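Local coordinates for extrinsic protein in photosystem II (Chaetoceros gracilis, PDB 4K7B) that serves as an extrinsic protein of photosystem II in a marine centric diatom, probably binding at the surface of the photosystem, at residues N65-F68 against K69-S73. Numbering follows the deposited sequence. Where two conformers were deposited one is given.
Sequences NEIF and KAIRS
I71 lays its terminal methyl over one face of the F68 ring: CD1 sits 4.1 Å from the ring centroid and only 12° off the ring normal, a CH-pi contact three residues along the helix. Both side chains leave the same flank of the helix, which lets the methyl reach the ring. In I71, CG1 is anti to the carbonyl carbon (chi1 -73°), which turns that branch back toward the preceding turn and carries CD1 over the ring. The same methyl also meets I67 CG2 at 4.1 Å, one full turn back, so it packs against both the aromatic face and the isoleucine branch. CG1 of I71 passes close to the I67 carbonyl, 3.3 Å from its O.

Beneath these side chains runs the i to i+4 ladder of an alpha-helix, the last two turns or so of helix 54-73 in the helical bundle of this PsbQ-like protein. Its four rungs run from K69 N to N65 O (2.9 Å), A70 N to E66 O, I71 N to I67 O and R72 N to F68 O. On another side of the helix, in the conformer given, E66 OE1 comes 4.1 Å from K69 CD and stays 4.9 Å from K69 NZ; E66 has a second conformer, so this pairing is tentative. Near the C-terminal end, S73 OG donates to A70 O at 2.6 Å and also bonds D75 N. Farther out, I67 and A70 pack on helix 76-89, while I71 rests on F32 and I35 of helix 32-37.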
ATOM      1  N   ASN A  65       6.756   8.856  -2.079  1.00 11.73           N
ATOM      2  CA  ASN A  65       7.944   9.464  -1.499  1.00 11.62           C
ATOM      3  C   ASN A  65       7.682   9.865  -0.052  1.00 14.65           C
ATOM      4  O   ASN A  65       8.549   9.716   0.808  1.00 14.33           O
ATOM      5  CB  ASN A  65       8.400  10.683  -2.293  1.00 12.51           C
ATOM      6  CG  ASN A  65       9.100  10.322  -3.604  1.00 13.15           C
ATOM      7  OD1 ASN A  65       9.592   9.218  -3.786  1.00 13.76           O
ATOM      8  ND2 ASN A  65       9.143  11.276  -4.529  1.00 17.69           N
ATOM      9  N   GLU A  66       6.483  10.373   0.224  1.00 14.27           N
ATOM     10  CA  GLU A  66       6.136  10.751   1.593  0.50 15.99           C
ATOM     11  C   GLU A  66       6.155   9.549   2.539  1.00 14.72           C
ATOM     12  O   GLU A  66       6.675   9.642   3.678  1.00 14.63           O
ATOM     13  CB  GLU A  66       4.767  11.429   1.634  0.50 18.51           C
ATOM     14  CG  GLU A  66       4.523  12.204   2.908  0.50 16.02           C
ATOM     15  CD  GLU A  66       5.422  13.420   3.022  0.50 26.68           C
ATOM     16  OE1 GLU A  66       5.752  13.818   4.159  0.50 30.31           O
ATOM     17  OE2 GLU A  66       5.802  13.975   1.970  0.50 28.55           O
ATOM     18  N   ILE A  67       5.585   8.426   2.084  1.00 14.05           N
ATOM     19  CA  ILE A  67       5.685   7.197   2.878  1.00 12.23           C
ATOM     20  C   ILE A  67       7.143   6.867   3.203  1.00 13.46           C
ATOM     21  O   ILE A  67       7.486   6.567   4.356  1.00 13.74           O
ATOM     22  CB  ILE A  67       5.034   5.999   2.167  1.00 11.89           C
ATOM     23  CG1 ILE A  67       3.532   6.217   2.053  1.00 11.18           C
ATOM     24  CG2 ILE A  67       5.343   4.689   2.908  1.00 13.97           C
ATOM     25  CD1 ILE A  67       2.873   5.228   1.126  1.00 11.98           C
ATOM     26  N   PHE A  68       8.004   6.920   2.191  1.00 12.02           N
ATOM     27  CA  PHE A  68       9.401   6.554   2.457  1.00 12.46           C
ATOM     28  C   PHE A  68      10.213   7.575   3.290  1.00 14.07           C
ATOM     29  O   PHE A  68      11.126   7.191   4.026  1.00 14.56           O
ATOM     30  CB  PHE A  68      10.088   6.075   1.171  1.00 12.29           C
ATOM     31  CG  PHE A  68       9.674   4.681   0.773  1.00 14.67           C
ATOM     32  CD1 PHE A  68      10.535   3.614   0.976  1.00 17.85           C
ATOM     33  CD2 PHE A  68       8.406   4.432   0.264  1.00 14.22           C
ATOM     34  CE1 PHE A  68      10.157   2.330   0.646  1.00 14.53           C
ATOM     35  CE2 PHE A  68       8.018   3.144  -0.067  1.00 14.37           C
ATOM     36  CZ  PHE A  68       8.900   2.091   0.126  1.00 14.65           C
ATOM     37  N   LYS A  69       9.831   8.852   3.223  1.00 14.35           N
ATOM     38  CA  LYS A  69      10.415   9.902   4.070  1.00 14.54           C
ATOM     39  C   LYS A  69      10.049   9.608   5.519  1.00 16.77           C
ATOM     40  O   LYS A  69      10.893   9.690   6.439  1.00 18.83           O
ATOM     41  CB  LYS A  69       9.863  11.270   3.652  1.00 15.36           C
ATOM     42  CG  LYS A  69      10.378  12.458   4.453  1.00 19.80           C
ATOM     43  CD  LYS A  69       9.828  13.756   3.875  1.00 27.27           C
ATOM     44  CE  LYS A  69      10.441  14.983   4.530  1.00 36.87           C
ATOM     45  NZ  LYS A  69       9.969  16.236   3.875  1.00 42.30           N
ATOM     46  N   ALA A  70       8.787   9.236   5.718  1.00 17.08           N
ATOM     47  CA  ALA A  70       8.340   8.870   7.057  1.00 15.36           C
ATOM     48  C   ALA A  70       9.045   7.628   7.576  1.00 16.53           C
ATOM     49  O   ALA A  70       9.415   7.566   8.753  1.00 17.08           O
ATOM     50  CB  ALA A  70       6.836   8.686   7.091  1.00 15.56           C
ATOM     51  N   ILE A  71       9.227   6.633   6.708  1.00 14.44           N
ATOM     52  CA  ILE A  71       9.977   5.445   7.083  1.00 12.99           C
ATOM     53  C   ILE A  71      11.379   5.814   7.534  1.00 16.11           C
ATOM     54  O   ILE A  71      11.857   5.330   8.560  1.00 19.08           O
ATOM     55  CB  ILE A  71      10.060   4.441   5.921  1.00 14.46           C
ATOM     56  CG1 ILE A  71       8.703   3.770   5.721  1.00 15.61           C
ATOM     57  CG2 ILE A  71      11.153   3.394   6.196  1.00 15.71           C
ATOM     58  CD1 ILE A  71       8.646   2.896   4.491  1.00 15.67           C
ATOM     59  N   ARG A  72      12.033   6.689   6.786  1.00 13.91           N
ATOM     60  CA  ARG A  72      13.383   7.059   7.171  1.00 16.40           C
ATOM     61  C   ARG A  72      13.398   7.805   8.496  1.00 21.41           C
ATOM     62  O   ARG A  72      14.347   7.665   9.273  1.00 23.57           O
ATOM     63  CB  ARG A  72      14.027   7.890   6.096  1.00 14.32           C
ATOM     64  CG  ARG A  72      15.521   8.074   6.336  1.00 16.93           C
ATOM     65  CD  ARG A  72      16.051   8.998   5.319  1.00 19.51           C
ATOM     66  NE  ARG A  72      17.456   9.311   5.544  1.00 19.22           N
ATOM     67  CZ  ARG A  72      18.452   8.774   4.853  1.00 19.97           C
ATOM     68  NH1 ARG A  72      18.201   7.877   3.909  1.00 22.00           N
ATOM     69  NH2 ARG A  72      19.696   9.145   5.101  1.00 17.68           N
ATOM     70  N   SER A  73      12.352   8.583   8.774  1.00 18.37           N
ATOM     71  CA  SER A  73      12.279   9.241  10.085  1.00 22.59           C
ATOM     72  C   SER A  73      12.074   8.259  11.254  1.00 23.61           C
ATOM     73  O   SER A  73      12.302   8.607  12.417  1.00 25.32           O
ATOM     74  CB  SER A  73      11.149  10.261  10.112  1.00 22.07           C
ATOM     75  OG  SER A  73       9.910   9.598  10.280  1.00 24.80           O
TER